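Local coordinates for protein neurotoxin (Clostridium botulinum, PDB 1ZB7) that acts in the host cytosol as a zinc endopeptidase that cleaves synaptobrevins-1, -2 and -3, cutting VAMP2 at an Ala-Ala bond, at residues A[301-306]-A[318-323]. Residues are numbered along the deposited sequence; the frame is centred on the assembly and turned at random.
Sequences NRLNIV and LYKQIY
Lys320 reaches from its helix to the carbonyl end of the helix that holds Leu303. Its CG lies beside the backbone N (chi1 -71°), and beyond CG the chain is extended, which carries the ammonium group to the carbonyls of Leu303 and Val306. Lys320 NZ donates to Leu303 O at 2.8 Å, almost straight in line with the carbonyl (C=O...N 176°). A second bond runs from Lys320 NZ to Val306 O, 3.0 Å away. The approach to this carbonyl is less direct, at 146°, and the donor is tilted from the carbonyl plane. The lysine charge thus lies near the C-terminal end of helix 282-303, where it would be expected to interact favourably with the helix dipole. The methylenes of Lys320 also pack: Lys320 CG touches Leu303 CD2 at 4.1 Å, and CE meets Val306 CB. One turn on, the two methyls of Leu303 meet Tyr323. Leu303 CD1 rests on Tyr323 CB at 3.9 Å, while CD2 approaches the ring obliquely. Tyr323 OH bonds to Pro117 O, outside the two segments. The contact joins the end of helix 282-303, and the turn after it, to helix 316-327. Phe129 of strand 128-129 packs on Leu303, Val306 and Lys320, and Tyr337 of strand 337-338 touches Leu303 and Lys320.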
ATOM      1  N   ASN A 301      15.505  12.076 -32.657  1.00 38.74           N
ATOM      2  CA  ASN A 301      16.756  11.670 -33.302  1.00 39.87           C
ATOM      3  C   ASN A 301      16.565  10.645 -34.480  1.00 39.28           C
ATOM      4  O   ASN A 301      17.129  10.823 -35.548  1.00 39.36           O
ATOM      5  CB  ASN A 301      17.763  11.031 -32.311  1.00 41.33           C
ATOM      6  CG  ASN A 301      18.275  11.988 -31.154  1.00 46.37           C
ATOM      7  OD1 ASN A 301      18.296  13.192 -31.291  1.00 52.81           O
ATOM      8  ND2 ASN A 301      18.694  11.383 -30.004  1.00 49.55           N
ATOM      9  N   ARG A 302      15.758   9.598 -34.280  1.00 39.24           N
ATOM     10  CA  ARG A 302      15.396   8.643 -35.337  1.00 40.14           C
ATOM     11  C   ARG A 302      14.750   9.315 -36.562  1.00 40.69           C
ATOM     12  O   ARG A 302      15.172   9.033 -37.708  1.00 41.61           O
ATOM     13  CB  ARG A 302      14.516   7.431 -34.814  1.00 40.21           C
ATOM     14  CG  ARG A 302      15.443   6.426 -34.216  1.00 41.91           C
ATOM     15  CD  ARG A 302      14.902   5.300 -33.311  1.00 45.18           C
ATOM     16  NE  ARG A 302      14.646   4.160 -34.158  1.00 47.31           N
ATOM     17  CZ  ARG A 302      15.181   2.948 -34.143  1.00 43.51           C
ATOM     18  NH1 ARG A 302      16.084   2.514 -33.266  1.00 44.00           N
ATOM     19  NH2 ARG A 302      14.688   2.119 -35.041  1.00 44.78           N
ATOM     20  N   LEU A 303      13.818  10.249 -36.314  1.00 39.50           N
ATOM     21  CA  LEU A 303      13.082  10.887 -37.345  1.00 39.99           C
ATOM     22  C   LEU A 303      14.036  11.679 -38.224  1.00 39.33           C
ATOM     23  O   LEU A 303      13.807  11.789 -39.397  1.00 38.96           O
ATOM     24  CB  LEU A 303      11.997  11.826 -36.793  1.00 40.68           C
ATOM     25  CG  LEU A 303      10.702  11.201 -36.313  1.00 43.10           C
ATOM     26  CD1 LEU A 303       9.716  12.311 -36.015  1.00 45.09           C
ATOM     27  CD2 LEU A 303      10.107  10.191 -37.302  1.00 46.88           C
ATOM     28  N   ASN A 304      15.100  12.218 -37.625  1.00 38.60           N
ATOM     29  CA  ASN A 304      16.031  13.013 -38.360  1.00 38.58           C
ATOM     30  C   ASN A 304      16.894  12.208 -39.273  1.00 37.44           C
ATOM     31  O   ASN A 304      17.596  12.775 -39.972  1.00 38.49           O
ATOM     32  CB  ASN A 304      16.891  13.870 -37.413  1.00 38.31           C
ATOM     33  CG  ASN A 304      16.085  14.957 -36.772  1.00 39.13           C
ATOM     34  OD1 ASN A 304      15.022  15.270 -37.276  1.00 40.98           O
ATOM     35  ND2 ASN A 304      16.516  15.465 -35.625  1.00 36.39           N
ATOM     36  N   ILE A 305      16.904  10.894 -39.193  1.00 38.64           N
ATOM     37  CA  ILE A 305      17.727  10.085 -40.034  1.00 39.07           C
ATOM     38  C   ILE A 305      16.983   9.069 -40.813  1.00 38.45           C
ATOM     39  O   ILE A 305      17.614   8.396 -41.580  1.00 37.51           O
ATOM     40  CB  ILE A 305      18.939   9.343 -39.288  1.00 40.06           C
ATOM     41  CG1 ILE A 305      18.478   8.372 -38.272  1.00 41.91           C
ATOM     42  CG2 ILE A 305      19.991  10.374 -38.764  1.00 42.19           C
ATOM     43  CD1 ILE A 305      19.685   7.840 -37.414  1.00 45.88           C
ATOM     44  N   VAL A 306      15.669   8.981 -40.666  1.00 38.99           N
ATOM     45  CA  VAL A 306      14.865   8.056 -41.467  1.00 40.41           C
ATOM     46  C   VAL A 306      14.789   8.535 -42.814  1.00 39.25           C
ATOM     47  O   VAL A 306      14.606   9.716 -43.038  1.00 43.37           O
ATOM     48  CB  VAL A 306      13.325   7.803 -40.872  1.00 39.82           C
ATOM     49  CG1 VAL A 306      12.410   7.034 -41.892  1.00 37.22           C
ATOM     50  CG2 VAL A 306      13.473   7.051 -39.719  1.00 39.77           C
ATOM     51  N   LEU A 318       4.828  11.554 -44.807  1.00 39.20           N
ATOM     52  CA  LEU A 318       3.557  11.474 -44.168  1.00 40.60           C
ATOM     53  C   LEU A 318       3.696  10.967 -42.669  1.00 40.25           C
ATOM     54  O   LEU A 318       3.166  11.535 -41.753  1.00 39.78           O
ATOM     55  CB  LEU A 318       2.735  10.478 -44.967  1.00 40.81           C
ATOM     56  CG  LEU A 318       1.418  10.129 -44.412  1.00 45.53           C
ATOM     57  CD1 LEU A 318       0.610  11.438 -44.028  1.00 50.51           C
ATOM     58  CD2 LEU A 318       0.727   9.368 -45.456  1.00 50.47           C
ATOM     59  N   TYR A 319       4.454   9.898 -42.461  1.00 39.34           N
ATOM     60  CA  TYR A 319       4.620   9.360 -41.162  1.00 37.74           C
ATOM     61  C   TYR A 319       5.487  10.218 -40.262  1.00 38.12           C
ATOM     62  O   TYR A 319       5.258  10.239 -39.110  1.00 37.73           O
ATOM     63  CB  TYR A 319       5.203   7.948 -41.277  1.00 38.59           C
ATOM     64  CG  TYR A 319       4.105   6.975 -41.531  1.00 38.97           C
ATOM     65  CD1 TYR A 319       3.807   6.594 -42.851  1.00 38.61           C
ATOM     66  CD2 TYR A 319       3.355   6.467 -40.484  1.00 33.13           C
ATOM     67  CE1 TYR A 319       2.766   5.703 -43.080  1.00 41.01           C
ATOM     68  CE2 TYR A 319       2.358   5.543 -40.731  1.00 35.60           C
ATOM     69  CZ  TYR A 319       2.055   5.219 -42.023  1.00 36.66           C
ATOM     70  OH  TYR A 319       1.058   4.423 -42.329  1.00 45.17           O
ATOM     71  N   LYS A 320       6.508  10.876 -40.787  1.00 39.19           N
ATOM     72  CA  LYS A 320       7.197  11.936 -40.056  1.00 39.86           C
ATOM     73  C   LYS A 320       6.257  13.010 -39.511  1.00 39.84           C
ATOM     74  O   LYS A 320       6.397  13.457 -38.369  1.00 38.97           O
ATOM     75  CB  LYS A 320       8.303  12.560 -40.900  1.00 39.68           C
ATOM     76  CG  LYS A 320       9.496  11.652 -41.099  1.00 42.26           C
ATOM     77  CD  LYS A 320      10.617  12.336 -41.856  1.00 41.73           C
ATOM     78  CE  LYS A 320      11.932  11.481 -41.871  1.00 46.39           C
ATOM     79  NZ  LYS A 320      13.331  12.215 -42.120  1.00 47.67           N
ATOM     80  N   GLN A 321       5.315  13.441 -40.336  1.00 40.48           N
ATOM     81  CA  GLN A 321       4.299  14.406 -39.892  1.00 41.39           C
ATOM     82  C   GLN A 321       3.303  13.920 -38.761  1.00 38.75           C
ATOM     83  O   GLN A 321       2.946  14.628 -37.831  1.00 37.43           O
ATOM     84  CB  GLN A 321       3.543  14.898 -41.097  1.00 41.86           C
ATOM     85  CG  GLN A 321       2.490  15.941 -40.744  1.00 49.33           C
ATOM     86  CD  GLN A 321       3.033  17.337 -40.354  1.00 56.89           C
ATOM     87  OE1 GLN A 321       3.725  18.012 -41.157  1.00 61.82           O
ATOM     88  NE2 GLN A 321       2.654  17.803 -39.144  1.00 58.83           N
ATOM     89  N   ILE A 322       2.840  12.722 -38.922  1.00 38.11           N
ATOM     90  CA  ILE A 322       2.107  12.029 -37.927  1.00 38.47           C
ATOM     91  C   ILE A 322       2.857  11.996 -36.553  1.00 38.07           C
ATOM     92  O   ILE A 322       2.287  12.345 -35.499  1.00 37.67           O
ATOM     93  CB  ILE A 322       1.800  10.606 -38.442  1.00 39.11           C
ATOM     94  CG1 ILE A 322       0.745  10.672 -39.545  1.00 42.01           C
ATOM     95  CG2 ILE A 322       1.284   9.727 -37.348  1.00 38.55           C
ATOM     96  CD1 ILE A 322       0.408   9.260 -40.134  1.00 45.82           C
ATOM     97  N   TYR A 323       4.120  11.586 -36.570  1.00 37.34           N
ATOM     98  CA  TYR A 323       4.909  11.517 -35.341  1.00 37.38           C
ATOM     99  C   TYR A 323       5.217  12.890 -34.774  1.00 38.69           C
ATOM    100  O   TYR A 323       5.195  13.066 -33.564  1.00 40.28           O
ATOM    101  CB  TYR A 323       6.180  10.650 -35.531  1.00 35.37           C
ATOM    102  CG  TYR A 323       5.813   9.220 -35.847  1.00 36.87           C
ATOM    103  CD1 TYR A 323       4.841   8.530 -35.072  1.00 30.60           C
ATOM    104  CD2 TYR A 323       6.344   8.568 -36.973  1.00 36.30           C
ATOM    105  CE1 TYR A 323       4.477   7.351 -35.400  1.00 33.93           C
ATOM    106  CE2 TYR A 323       5.984   7.283 -37.250  1.00 35.25           C
ATOM    107  CZ  TYR A 323       5.049   6.702 -36.489  1.00 33.98           C
ATOM    108  OH  TYR A 323       4.582   5.479 -36.805  1.00 39.76           O
TER